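Local coordinates for esterase family protein (Staphylococcus aureus, PDB 7L0A) that probably hydrolyses S-formylglutathione to formate and glutathione, as a serine esterase of the esterase D family with an alpha/beta-hydrolase fold, at residues H128-Y133 / S153-A158; L205-G210 / D221-L226; Y133-F138 / A147-L152; Q212-Q217 / G240-A245. All blocks are in the same frame, centred on the assembly; numbering follows the deposited sequence.

Contact 1: H128-Y133 / S153-A158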
loop_
_atom_site.group_PDB
_atom_site.type_symbol
_atom_site.label_atom_id
_atom_site.label_comp_id
_atom_site.label_asym_id
_atom_site.label_seq_id
_atom_site.Cartn_x
_atom_site.Cartn_y
_atom_site.Cartn_z
ATOM N N HIS B 128 -11.504 -7.925 -17.655
ATOM C CA HIS B 128 -12.349 -8.919 -18.313
ATOM C C HIS B 128 -13.814 -8.808 -17.917
ATOM O O HIS B 128 -14.173 -8.434 -16.791
ATOM C CB HIS B 128 -11.840 -10.335 -18.005
ATOM C CG HIS B 128 -11.998 -10.752 -16.574
ATOM N ND1 HIS B 128 -11.001 -10.560 -15.632
ATOM C CD2 HIS B 128 -13.006 -11.386 -15.926
ATOM C CE1 HIS B 128 -11.408 -11.039 -14.471
ATOM N NE2 HIS B 128 -12.608 -11.559 -14.627
ATOM N N SER B 129 -14.682 -9.179 -18.874
ATOM C CA SER B 129 -16.137 -9.246 -18.708
ATOM C C SER B 129 -16.645 -7.859 -18.322
ATOM O O SER B 129 -16.505 -6.926 -19.139
ATOM C CB SER B 129 -16.511 -10.392 -17.763
ATOM O OG SER B 129 -17.833 -10.788 -18.050
ATOM N N MET B 130 -17.258 -7.652 -17.156
ATOM C CA MET B 130 -17.621 -6.271 -16.827
ATOM C C MET B 130 -16.410 -5.375 -16.691
ATOM O O MET B 130 -16.514 -4.158 -16.895
ATOM C CB MET B 130 -18.477 -6.187 -15.565
ATOM C CG MET B 130 -19.919 -6.559 -15.823
ATOM S SD MET B 130 -20.773 -5.573 -17.057
ATOM C CE MET B 130 -20.535 -3.911 -16.429
ATOM N N GLY B 131 -15.256 -5.926 -16.280
ATOM C CA GLY B 131 -14.028 -5.172 -16.325
ATOM C C GLY B 131 -13.557 -4.852 -17.730
ATOM O O GLY B 131 -12.747 -3.943 -17.910
ATOM N N GLY B 132 -14.017 -5.611 -18.725
ATOM C CA GLY B 132 -13.706 -5.289 -20.100
ATOM C C GLY B 132 -14.612 -4.181 -20.613
ATOM O O GLY B 132 -14.188 -3.334 -21.391
ATOM N N TYR B 133 -15.875 -4.206 -20.170
ATOM C CA TYR B 133 -16.766 -3.047 -20.356
ATOM C C TYR B 133 -16.156 -1.797 -19.733
ATOM O O TYR B 133 -16.055 -0.745 -20.385
ATOM C CB TYR B 133 -18.124 -3.353 -19.738
ATOM C CG TYR B 133 -19.089 -2.197 -19.629
ATOM C CD1 TYR B 133 -19.088 -1.365 -18.531
ATOM C CD2 TYR B 133 -20.010 -1.964 -20.614
ATOM C CE1 TYR B 133 -19.971 -0.319 -18.399
ATOM C CE2 TYR B 133 -20.895 -0.914 -20.502
ATOM C CZ TYR B 133 -20.854 -0.100 -19.396
ATOM O OH TYR B 133 -21.740 0.957 -19.298
ATOM N N SER B 153 -12.563 -10.637 -23.100
ATOM C CA SER B 153 -13.866 -11.283 -22.983
ATOM C C SER B 153 -14.934 -10.278 -22.554
ATOM O O SER B 153 -15.737 -10.548 -21.644
ATOM C CB SER B 153 -13.803 -12.437 -21.980
ATOM O OG SER B 153 -12.667 -13.254 -22.240
ATOM N N ALA B 154 -14.940 -9.124 -23.237
ATOM C CA ALA B 154 -15.637 -7.954 -22.726
ATOM C C ALA B 154 -17.125 -7.963 -23.069
ATOM O O ALA B 154 -17.575 -8.559 -24.050
ATOM C CB ALA B 154 -15.001 -6.669 -23.262
ATOM N N VAL B 155 -17.877 -7.312 -22.188
ATOM C CA VAL B 155 -19.280 -6.934 -22.382
ATOM C C VAL B 155 -19.328 -5.633 -23.177
ATOM O O VAL B 155 -18.899 -4.580 -22.694
ATOM C CB VAL B 155 -19.951 -6.781 -21.011
ATOM C CG1 VAL B 155 -21.318 -6.123 -21.106
ATOM C CG2 VAL B 155 -20.064 -8.129 -20.290
ATOM N N PHE B 156 -19.820 -5.708 -24.416
ATOM C CA PHE B 156 -19.910 -4.548 -25.297
ATOM C C PHE B 156 -21.334 -4.084 -25.570
ATOM O O PHE B 156 -21.527 -3.000 -26.172
ATOM C CB PHE B 156 -19.243 -4.831 -26.663
ATOM C CG PHE B 156 -17.726 -4.998 -26.620
ATOM C CD1 PHE B 156 -16.905 -3.951 -26.250
ATOM C CD2 PHE B 156 -17.139 -6.205 -27.004
ATOM C CE1 PHE B 156 -15.507 -4.105 -26.228
ATOM C CE2 PHE B 156 -15.762 -6.355 -26.991
ATOM C CZ PHE B 156 -14.949 -5.312 -26.593
ATOM N N GLU B 157 -22.325 -4.903 -25.229
ATOM C CA GLU B 157 -23.694 -4.646 -25.603
ATOM C C GLU B 157 -24.602 -4.672 -24.391
ATOM O O GLU B 157 -24.422 -5.445 -23.463
ATOM C CB GLU B 157 -24.242 -5.697 -26.590
ATOM C CG GLU B 157 -23.329 -6.040 -27.722
ATOM C CD GLU B 157 -24.085 -6.630 -28.883
ATOM O OE1 GLU B 157 -25.331 -6.726 -28.793
ATOM O OE2 GLU B 157 -23.443 -6.994 -29.892
ATOM N N ALA B 158 -25.666 -3.874 -24.482
ATOM C CA ALA B 158 -26.610 -3.783 -23.375
ATOM C C ALA B 158 -27.244 -5.131 -23.042
ATOM O O ALA B 158 -27.475 -5.448 -21.865
ATOM C CB ALA B 158 -27.692 -2.761 -23.738
#

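Contact 2: L205-G210 / D221-L226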
loop_
_atom_site.group_PDB
_atom_site.type_symbol
_atom_site.label_atom_id
_atom_site.label_comp_id
_atom_site.label_asym_id
_atom_site.label_seq_id
_atom_site.Cartn_x
_atom_site.Cartn_y
_atom_site.Cartn_z
ATOM N N LEU B 205 -5.541 -0.450 -28.929
ATOM C CA LEU B 205 -6.445 -1.484 -28.451
ATOM C C LEU B 205 -5.942 -2.879 -28.788
ATOM O O LEU B 205 -5.632 -3.175 -29.955
ATOM C CB LEU B 205 -7.828 -1.290 -29.073
ATOM C CG LEU B 205 -8.589 -0.045 -28.664
ATOM C CD1 LEU B 205 -9.840 0.071 -29.545
ATOM C CD2 LEU B 205 -8.971 -0.105 -27.201
ATOM N N LEU B 206 -5.894 -3.741 -27.766
ATOM C CA LEU B 206 -5.711 -5.178 -27.937
ATOM C C LEU B 206 -6.948 -5.829 -27.336
ATOM O O LEU B 206 -7.173 -5.740 -26.123
ATOM C CB LEU B 206 -4.422 -5.671 -27.273
ATOM C CG LEU B 206 -4.305 -7.185 -27.247
ATOM C CD1 LEU B 206 -4.231 -7.781 -28.618
ATOM C CD2 LEU B 206 -3.078 -7.560 -26.406
ATOM N N ILE B 207 -7.779 -6.428 -28.186
ATOM C CA ILE B 207 -9.030 -7.042 -27.760
ATOM C C ILE B 207 -8.882 -8.544 -27.876
ATOM O O ILE B 207 -8.450 -9.048 -28.913
ATOM C CB ILE B 207 -10.217 -6.522 -28.604
ATOM C CG1 ILE B 207 -10.309 -5.004 -28.459
ATOM C CG2 ILE B 207 -11.497 -7.237 -28.227
ATOM C CD1 ILE B 207 -11.278 -4.342 -29.424
ATOM N N MET B 208 -9.217 -9.269 -26.811
ATOM C CA MET B 208 -9.008 -10.717 -26.782
ATOM C C MET B 208 -10.267 -11.403 -26.268
ATOM O O MET B 208 -10.948 -10.903 -25.364
ATOM C CB MET B 208 -7.794 -11.108 -25.909
ATOM C CG MET B 208 -6.622 -10.157 -26.022
ATOM S SD MET B 208 -5.158 -10.716 -25.060
ATOM C CE MET B 208 -4.624 -12.034 -26.111
ATOM N N CYS B 209 -10.580 -12.548 -26.857
ATOM C CA CYS B 209 -11.678 -13.376 -26.376
ATOM C C CYS B 209 -11.442 -14.814 -26.811
ATOM O O CYS B 209 -10.960 -15.062 -27.918
ATOM C CB CYS B 209 -13.020 -12.843 -26.927
ATOM S SG CYS B 209 -14.484 -13.516 -26.168
ATOM N N GLY B 210 -11.816 -15.754 -25.968
ATOM C CA GLY B 210 -11.760 -17.147 -26.348
ATOM C C GLY B 210 -12.952 -17.543 -27.198
ATOM O O GLY B 210 -14.070 -17.071 -26.999
ATOM N N ASP B 221 -18.730 -8.880 -33.347
ATOM C CA ASP B 221 -19.556 -7.786 -33.855
ATOM C C ASP B 221 -18.918 -6.437 -33.543
ATOM O O ASP B 221 -18.944 -5.510 -34.369
ATOM C CB ASP B 221 -20.949 -7.852 -33.244
ATOM C CG ASP B 221 -21.779 -8.984 -33.805
ATOM O OD1 ASP B 221 -21.367 -9.604 -34.818
ATOM O OD2 ASP B 221 -22.840 -9.262 -33.205
ATOM N N PHE B 222 -18.358 -6.302 -32.346
ATOM C CA PHE B 222 -17.742 -5.047 -31.955
ATOM C C PHE B 222 -16.528 -4.740 -32.820
ATOM O O PHE B 222 -16.372 -3.607 -33.295
ATOM C CB PHE B 222 -17.339 -5.092 -30.482
ATOM C CG PHE B 222 -16.886 -3.776 -29.933
ATOM C CD1 PHE B 222 -17.811 -2.765 -29.675
ATOM C CD2 PHE B 222 -15.540 -3.520 -29.715
ATOM C CE1 PHE B 222 -17.399 -1.529 -29.187
ATOM C CE2 PHE B 222 -15.138 -2.295 -29.213
ATOM C CZ PHE B 222 -16.056 -1.294 -28.961
ATOM N N ILE B 223 -15.632 -5.719 -33.004
ATOM C CA ILE B 223 -14.442 -5.421 -33.799
ATOM C C ILE B 223 -14.801 -5.196 -35.261
ATOM O O ILE B 223 -14.108 -4.462 -35.968
ATOM C CB ILE B 223 -13.358 -6.505 -33.670
ATOM C CG1 ILE B 223 -13.823 -7.849 -34.213
ATOM C CG2 ILE B 223 -12.959 -6.630 -32.220
ATOM C CD1 ILE B 223 -12.734 -8.928 -34.152
ATOM N N ASP B 224 -15.846 -5.851 -35.762
ATOM C CA ASP B 224 -16.324 -5.562 -37.104
ATOM C C ASP B 224 -16.761 -4.104 -37.242
ATOM O O ASP B 224 -16.466 -3.439 -38.254
ATOM C CB ASP B 224 -17.471 -6.515 -37.424
ATOM C CG ASP B 224 -16.995 -7.896 -37.847
ATOM O OD1 ASP B 224 -15.767 -8.090 -37.976
ATOM O OD2 ASP B 224 -17.852 -8.793 -38.032
ATOM N N TYR B 225 -17.454 -3.578 -36.236
ATOM C CA TYR B 225 -17.805 -2.169 -36.254
ATOM C C TYR B 225 -16.563 -1.283 -36.168
ATOM O O TYR B 225 -16.438 -0.310 -36.924
ATOM C CB TYR B 225 -18.819 -1.848 -35.139
ATOM C CG TYR B 225 -19.347 -0.423 -35.236
ATOM C CD1 TYR B 225 -20.015 0.013 -36.371
ATOM C CD2 TYR B 225 -19.162 0.497 -34.199
ATOM C CE1 TYR B 225 -20.484 1.321 -36.472
ATOM C CE2 TYR B 225 -19.620 1.808 -34.301
ATOM C CZ TYR B 225 -20.291 2.212 -35.444
ATOM O OH TYR B 225 -20.742 3.514 -35.536
ATOM N N LEU B 226 -15.626 -1.597 -35.270
ATOM C CA LEU B 226 -14.357 -0.870 -35.255
ATOM C C LEU B 226 -13.744 -0.794 -36.654
ATOM O O LEU B 226 -13.272 0.268 -37.087
ATOM C CB LEU B 226 -13.365 -1.530 -34.300
ATOM C CG LEU B 226 -13.685 -1.442 -32.823
ATOM C CD1 LEU B 226 -12.553 -2.173 -32.049
ATOM C CD2 LEU B 226 -13.796 -0.025 -32.365
#

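Contact 3: Y133-F138 / A147-L152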
loop_
_atom_site.group_PDB
_atom_site.type_symbol
_atom_site.label_atom_id
_atom_site.label_comp_id
_atom_site.label_asym_id
_atom_site.label_seq_id
_atom_site.Cartn_x
_atom_site.Cartn_y
_atom_site.Cartn_z
ATOM N N TYR B 133 -15.875 -4.206 -20.170
ATOM C CA TYR B 133 -16.766 -3.047 -20.356
ATOM C C TYR B 133 -16.156 -1.797 -19.733
ATOM O O TYR B 133 -16.055 -0.745 -20.385
ATOM C CB TYR B 133 -18.124 -3.353 -19.738
ATOM C CG TYR B 133 -19.089 -2.197 -19.629
ATOM C CD1 TYR B 133 -19.088 -1.365 -18.531
ATOM C CD2 TYR B 133 -20.010 -1.964 -20.614
ATOM C CE1 TYR B 133 -19.971 -0.319 -18.399
ATOM C CE2 TYR B 133 -20.895 -0.914 -20.502
ATOM C CZ TYR B 133 -20.854 -0.100 -19.396
ATOM O OH TYR B 133 -21.740 0.957 -19.298
ATOM N N GLY B 134 -15.677 -1.911 -18.483
ATOM C CA GLY B 134 -14.965 -0.794 -17.871
ATOM C C GLY B 134 -13.789 -0.335 -18.713
ATOM O O GLY B 134 -13.593 0.868 -18.939
ATOM N N THR B 135 -12.978 -1.294 -19.181
ATOM C CA THR B 135 -11.794 -0.947 -19.944
ATOM C C THR B 135 -12.140 -0.138 -21.177
ATOM O O THR B 135 -11.518 0.901 -21.443
ATOM C CB THR B 135 -11.013 -2.198 -20.333
ATOM O OG1 THR B 135 -10.486 -2.786 -19.137
ATOM C CG2 THR B 135 -9.825 -1.865 -21.226
ATOM N N ILE B 136 -13.125 -0.605 -21.963
ATOM C CA ILE B 136 -13.485 0.107 -23.186
ATOM C C ILE B 136 -14.153 1.441 -22.863
ATOM O O ILE B 136 -13.928 2.434 -23.572
ATOM C CB ILE B 136 -14.360 -0.772 -24.098
ATOM C CG1 ILE B 136 -14.410 -0.203 -25.525
ATOM C CG2 ILE B 136 -15.769 -0.945 -23.601
ATOM C CD1 ILE B 136 -13.099 -0.295 -26.268
ATOM N N LYS B 137 -14.910 1.516 -21.757
ATOM C CA LYS B 137 -15.488 2.821 -21.395
ATOM C C LYS B 137 -14.384 3.830 -21.047
ATOM O O LYS B 137 -14.442 4.987 -21.470
ATOM C CB LYS B 137 -16.466 2.667 -20.233
ATOM C CG LYS B 137 -16.987 3.992 -19.727
ATOM C CD LYS B 137 -18.314 3.880 -18.997
ATOM C CE LYS B 137 -18.841 5.292 -18.667
ATOM N NZ LYS B 137 -20.280 5.321 -18.285
ATOM N N PHE B 138 -13.366 3.416 -20.286
ATOM C CA PHE B 138 -12.267 4.323 -19.959
ATOM C C PHE B 138 -11.423 4.637 -21.184
ATOM O O PHE B 138 -10.957 5.767 -21.333
ATOM C CB PHE B 138 -11.406 3.746 -18.814
ATOM C CG PHE B 138 -12.122 3.732 -17.487
ATOM C CD1 PHE B 138 -12.520 4.911 -16.877
ATOM C CD2 PHE B 138 -12.411 2.533 -16.869
ATOM C CE1 PHE B 138 -13.203 4.883 -15.677
ATOM C CE2 PHE B 138 -13.089 2.487 -15.655
ATOM C CZ PHE B 138 -13.499 3.670 -15.076
ATOM N N ALA B 147 -2.363 4.974 -22.637
ATOM C CA ALA B 147 -1.798 4.791 -23.963
ATOM C C ALA B 147 -2.318 3.529 -24.631
ATOM O O ALA B 147 -2.344 3.452 -25.873
ATOM C CB ALA B 147 -0.278 4.720 -23.884
ATOM N N LYS B 148 -2.698 2.544 -23.833
ATOM C CA LYS B 148 -3.063 1.223 -24.324
ATOM C C LYS B 148 -4.170 0.682 -23.430
ATOM O O LYS B 148 -4.158 0.918 -22.216
ATOM C CB LYS B 148 -1.892 0.251 -24.329
ATOM C CG LYS B 148 -0.722 0.741 -25.169
ATOM C CD LYS B 148 0.416 -0.262 -25.154
ATOM C CE LYS B 148 1.646 0.335 -25.817
ATOM N NZ LYS B 148 2.633 -0.711 -26.197
ATOM N N ALA B 149 -5.100 -0.061 -24.029
ATOM C CA ALA B 149 -6.254 -0.643 -23.346
ATOM C C ALA B 149 -6.480 -2.047 -23.883
ATOM O O ALA B 149 -6.419 -2.259 -25.103
ATOM C CB ALA B 149 -7.514 0.229 -23.582
ATOM N N VAL B 150 -6.759 -2.989 -22.989
ATOM C CA VAL B 150 -6.906 -4.396 -23.327
ATOM C C VAL B 150 -8.211 -4.939 -22.746
ATOM O O VAL B 150 -8.259 -5.466 -21.620
ATOM C CB VAL B 150 -5.714 -5.222 -22.809
ATOM C CG1 VAL B 150 -5.854 -6.667 -23.238
ATOM C CG2 VAL B 150 -4.388 -4.656 -23.302
ATOM N N PRO B 151 -9.310 -4.864 -23.492
ATOM C CA PRO B 151 -10.545 -5.543 -23.069
ATOM C C PRO B 151 -10.459 -7.042 -23.329
ATOM O O PRO B 151 -10.164 -7.466 -24.450
ATOM C CB PRO B 151 -11.641 -4.893 -23.946
ATOM C CG PRO B 151 -11.012 -3.692 -24.530
ATOM C CD PRO B 151 -9.538 -3.985 -24.649
ATOM N N LEU B 152 -10.734 -7.826 -22.299
ATOM C CA LEU B 152 -10.694 -9.283 -22.335
ATOM C C LEU B 152 -12.115 -9.801 -22.174
ATOM O O LEU B 152 -12.778 -9.486 -21.182
ATOM C CB LEU B 152 -9.819 -9.831 -21.205
ATOM C CG LEU B 152 -8.364 -9.381 -21.149
ATOM C CD1 LEU B 152 -7.745 -10.023 -19.893
ATOM C CD2 LEU B 152 -7.619 -9.769 -22.373
#

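Contact 4: Q212-Q217 / G240-A245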
loop_
_atom_site.group_PDB
_atom_site.type_symbol
_atom_site.label_atom_id
_atom_site.label_comp_id
_atom_site.label_asym_id
_atom_site.label_seq_id
_atom_site.Cartn_x
_atom_site.Cartn_y
_atom_site.Cartn_z
ATOM N N GLN B 212 -14.812 -20.142 -27.258
ATOM C CA GLN B 212 -15.927 -20.814 -26.600
ATOM C C GLN B 212 -16.712 -19.891 -25.669
ATOM O O GLN B 212 -17.698 -20.329 -25.070
ATOM C CB GLN B 212 -15.405 -22.046 -25.838
ATOM C CG GLN B 212 -14.996 -23.204 -26.763
ATOM C CD GLN B 212 -13.677 -22.977 -27.487
ATOM O OE1 GLN B 212 -12.646 -22.713 -26.865
ATOM N NE2 GLN B 212 -13.700 -23.106 -28.817
ATOM N N ASP B 213 -16.292 -18.643 -25.513
ATOM C CA ASP B 213 -16.942 -17.709 -24.600
ATOM C C ASP B 213 -18.340 -17.362 -25.096
ATOM O O ASP B 213 -18.550 -17.180 -26.288
ATOM C CB ASP B 213 -16.075 -16.458 -24.512
ATOM C CG ASP B 213 -16.320 -15.652 -23.287
ATOM O OD1 ASP B 213 -17.458 -15.184 -23.092
ATOM O OD2 ASP B 213 -15.362 -15.443 -22.521
ATOM N N PHE B 214 -19.303 -17.272 -24.170
ATOM C CA PHE B 214 -20.651 -16.877 -24.572
ATOM C C PHE B 214 -20.691 -15.476 -25.162
ATOM O O PHE B 214 -21.669 -15.138 -25.855
ATOM C CB PHE B 214 -21.626 -17.023 -23.394
ATOM C CG PHE B 214 -21.513 -15.963 -22.327
ATOM C CD1 PHE B 214 -20.576 -16.071 -21.324
ATOM C CD2 PHE B 214 -22.387 -14.893 -22.297
ATOM C CE1 PHE B 214 -20.498 -15.124 -20.325
ATOM C CE2 PHE B 214 -22.311 -13.938 -21.302
ATOM C CZ PHE B 214 -21.374 -14.049 -20.322
ATOM N N LEU B 215 -19.657 -14.664 -24.941
ATOM C CA LEU B 215 -19.582 -13.309 -25.478
ATOM C C LEU B 215 -18.779 -13.216 -26.771
ATOM O O LEU B 215 -18.612 -12.113 -27.302
ATOM C CB LEU B 215 -18.976 -12.365 -24.435
ATOM C CG LEU B 215 -19.741 -12.198 -23.120
ATOM C CD1 LEU B 215 -18.992 -11.370 -22.130
ATOM C CD2 LEU B 215 -21.129 -11.589 -23.421
ATOM N N TYR B 216 -18.319 -14.337 -27.318
ATOM C CA TYR B 216 -17.400 -14.292 -28.447
ATOM C C TYR B 216 -18.028 -13.621 -29.664
ATOM O O TYR B 216 -17.396 -12.781 -30.315
ATOM C CB TYR B 216 -16.942 -15.708 -28.806
ATOM C CG TYR B 216 -16.004 -15.788 -29.976
ATOM C CD1 TYR B 216 -14.734 -15.221 -29.919
ATOM C CD2 TYR B 216 -16.353 -16.481 -31.119
ATOM C CE1 TYR B 216 -13.857 -15.316 -30.992
ATOM C CE2 TYR B 216 -15.474 -16.586 -32.189
ATOM C CZ TYR B 216 -14.246 -15.988 -32.134
ATOM O OH TYR B 216 -13.388 -16.101 -33.221
ATOM N N GLN B 217 -19.257 -14.010 -30.024
ATOM C CA GLN B 217 -19.863 -13.416 -31.214
ATOM C C GLN B 217 -20.094 -11.920 -31.034
ATOM O O GLN B 217 -19.870 -11.143 -31.969
ATOM C CB GLN B 217 -21.163 -14.139 -31.563
ATOM C CG GLN B 217 -21.797 -13.625 -32.855
ATOM C CD GLN B 217 -20.870 -13.748 -34.063
ATOM O OE1 GLN B 217 -20.304 -14.815 -34.321
ATOM N NE2 GLN B 217 -20.709 -12.647 -34.804
ATOM N N GLY B 240 -10.592 -21.145 -25.700
ATOM C CA GLY B 240 -10.727 -20.579 -24.367
ATOM C C GLY B 240 -12.171 -20.206 -24.114
ATOM O O GLY B 240 -12.970 -19.928 -24.987
ATOM N N ASP B 241 -12.510 -20.191 -22.831
ATOM C CA ASP B 241 -13.849 -19.909 -22.360
ATOM C C ASP B 241 -13.786 -18.732 -21.390
ATOM O O ASP B 241 -12.754 -18.077 -21.236
ATOM C CB ASP B 241 -14.433 -21.161 -21.708
ATOM C CG ASP B 241 -15.919 -21.280 -21.903
ATOM O OD1 ASP B 241 -16.612 -20.244 -21.883
ATOM O OD2 ASP B 241 -16.404 -22.420 -22.066
ATOM N N HIS B 242 -14.917 -18.480 -20.726
ATOM C CA HIS B 242 -15.103 -17.330 -19.845
ATOM C C HIS B 242 -14.618 -17.672 -18.431
ATOM O O HIS B 242 -15.387 -17.818 -17.486
ATOM C CB HIS B 242 -16.582 -16.927 -19.865
ATOM C CG HIS B 242 -16.854 -15.546 -19.376
ATOM N ND1 HIS B 242 -16.848 -14.458 -20.215
ATOM C CD2 HIS B 242 -17.147 -15.075 -18.142
ATOM C CE1 HIS B 242 -17.121 -13.372 -19.513
ATOM N NE2 HIS B 242 -17.291 -13.717 -18.252
ATOM N N ASP B 243 -13.298 -17.790 -18.288
ATOM C CA ASP B 243 -12.731 -18.263 -17.023
ATOM C C ASP B 243 -11.263 -17.857 -16.927
ATOM O O ASP B 243 -10.664 -17.345 -17.886
ATOM C CB ASP B 243 -12.929 -19.775 -16.867
ATOM C CG ASP B 243 -12.311 -20.576 -17.988
ATOM O OD1 ASP B 243 -11.170 -20.285 -18.399
ATOM O OD2 ASP B 243 -12.958 -21.534 -18.450
ATOM N N TYR B 244 -10.678 -18.106 -15.729
ATOM C CA TYR B 244 -9.325 -17.647 -15.446
ATOM C C TYR B 244 -8.265 -18.525 -16.078
ATOM O O TYR B 244 -7.098 -18.115 -16.188
ATOM C CB TYR B 244 -9.125 -17.551 -13.944
ATOM C CG TYR B 244 -9.585 -16.242 -13.377
ATOM C CD1 TYR B 244 -8.777 -15.109 -13.484
ATOM C CD2 TYR B 244 -10.808 -16.114 -12.734
ATOM C CE1 TYR B 244 -9.180 -13.885 -12.975
ATOM C CE2 TYR B 244 -11.225 -14.873 -12.218
ATOM C CZ TYR B 244 -10.412 -13.795 -12.322
ATOM O OH TYR B 244 -10.784 -12.588 -11.800
ATOM N N ALA B 245 -8.613 -19.730 -16.515
ATOM C CA ALA B 245 -7.659 -20.466 -17.343
ATOM C C ALA B 245 -7.353 -19.682 -18.614
ATOM O O ALA B 245 -6.198 -19.605 -19.054
ATOM C CB ALA B 245 -8.212 -21.842 -17.674
HETATM O O HOH W 1 -13.009 -15.787 -23.239
HETATM O O HOH W 2 -19.075 -19.223 -21.929
#

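Contact 1: H128-Y133 / S153-A158
V155 holds CG1 anti to its backbone N (chi1 168°), which points that methyl at M130, and M130, bent at chi2, brings SD within 4.1 Å of V155 CG1. Y133 likewise has CG anti to its backbone N (chi1 170°), a setting that turns the edge of its ring to V155 O, which lies in the ring plane. That carbonyl oxygen is buried, has no hydrogen-bonding partner in the model, and comes 3.3 Å from Y133 CB. The two side chains also touch at their roots, Y133 CB lying 4.1 Å from V155 CB. Close packing continues at the glycine: A154 CB rests 3.7 Å from G132 CA, where no side chain intervenes. The polar links are slender. V155 N gives a nearly straight but weak bond, 3.4 Å long, to S129 O, an oxygen held more firmly by G132 N and Y133 N of the first helical turn. S129 N, also bonded to the backbone of L152, makes a weak bond to S153 O. S129, the predicted nucleophile of the charge relay, stands in a strained turn consistent with a nucleophile elbow of the GxSxG type, its phi positive at 59°. The elbow joins strand 123-128 to helix 130-141, and the loop after strand 148-152 runs beside it; F156, farther along that loop, stacks on F222 of helix 216-228.

Contact 2: L205-G210 / D221-L226
I207 and L226 reach toward each other tip to tip, and their CD1 methyls meet at 3.6 Å, the shortest approach between the strand and the helix. The isoleucine gets there with CG1 beside its backbone N, anti to the carbonyl carbon (chi1 -59°), and an extended chi2 that carries CD1 outward. I223 comes differently: it and I207 slide past each other in opposite directions, so that the flank of I223, its CG2, rather than its far end lies 4.0 Å from I207 CD1. F222 offers the edge of its ring, with CD2 4.4 Å from that same methyl, which lies near the ring plane. One methyl thus touches three helical side chains. This is the packing of a beta-alpha-beta unit, in which helix 216-228 connects strand 204-210 to its parallel neighbour 234-238 and runs back across the sheet, the short segments lying at 153° with axes 10.8 Å apart. No hydrogen bond crosses the gap; the contact is wholly apolar and buried. L205 adds a looser touch, its CD1 standing 4.3 Å from L226 CD1. Beyond the pair, F235 of strand 234-238 packs on both I207 and I223, while L192 of helix 188-197 lies against F222 and L226.

Contact 3: Y133-F138 / A147-L152
T135 meets the strand at A149, V150 and P151, and through it helix 130-141 packs on strand 148-152 within a beta-alpha-beta unit of the alpha/beta-hydrolase sheet. That unit begins with strand 123-128, and its helix runs back across the sheet, the short segments making an angle of 151°. The axes come within 7.3 Å, a close approach in keeping with the small side chains between them.

Apolar contact carries the joint. T135 sends its methyl to the strand: chi1 of -67° puts OG1 beside the backbone N and leaves CG2 anti to it, 3.9 Å from A149 CB. The proline ring comes to the same methyl, with P151 CG 4.0 Å from T135 CG2. The next residue, I136, touches the ring more loosely, its CD1 4.3 Å from P151 CG, and F156 lies against I136 from the loop beyond the strand.

No hydrogen bond crosses between the two segments. The threonine hydroxyl instead bonds within its own helix, where T135 OG1 is hydrogen-bonded to the carbonyl of G131, a residue of the probable nucleophile elbow; one branch therefore serves the helix and the other the sheet.

Against the strand backbone itself, the methyl lies along V150, from V150 N, 3.7 Å from T135 CG2, to the peptide with P151, where P151 N is 3.8 Å from T135 CG2.

Contact 4: Q212-Q217 / G240-A245
The two loops, their directions 40° apart, are joined where Q212 N donates to G240 O at 2.9 Å. The glutamine side chain, bent at chi2, returns to the same glycine, and its OE1 accepts from G240 N at 2.8 Å. Next to this pair lie two members of the predicted charge relay of an alpha/beta hydrolase: H242 ND1 donates to D213 OD2, on its syn side, at 2.9 Å, and more weakly to OD1. Carboxylate and imidazole planes stand 75° apart. D213 OD1 also accepts from L215 N at 2.9 Å, on the anti side, a capping bond that fixes the carboxylate's rotation. F214 makes an edge-to-face stack, its CE1 3.7 Å above the centre of the H242 ring. One water bridges F214 N and D241 OD1, while D241 OD1 accepts from H242 N at 2.7 Å. At the other end of the imidazole, H242 NE2 lies close to S129 OG, completing the probable triad.

Contacts 1, 2 and 3 are buried, whereas contact 4 is only partly so and lies farthest from the chain's centre. Chemistry follows place: contacts 2 and 3, each a helix against a strand of the same sheet, rely on apolar packing without cross-segment hydrogen bonds, and their strands are neighbours joined by backbone bonds. Contacts 1 and 4 gather loops and helix starts at the C-terminal ends of the parallel strands and mix packing with polar links, weak in the first and firmer in the second. Contacts 1 and 3 share Y133 and helix 130-141; contacts 2 and 4 share helix 216-228. The predicted triad is divided, S129 in contact 1, D213 and H242 in contact 4.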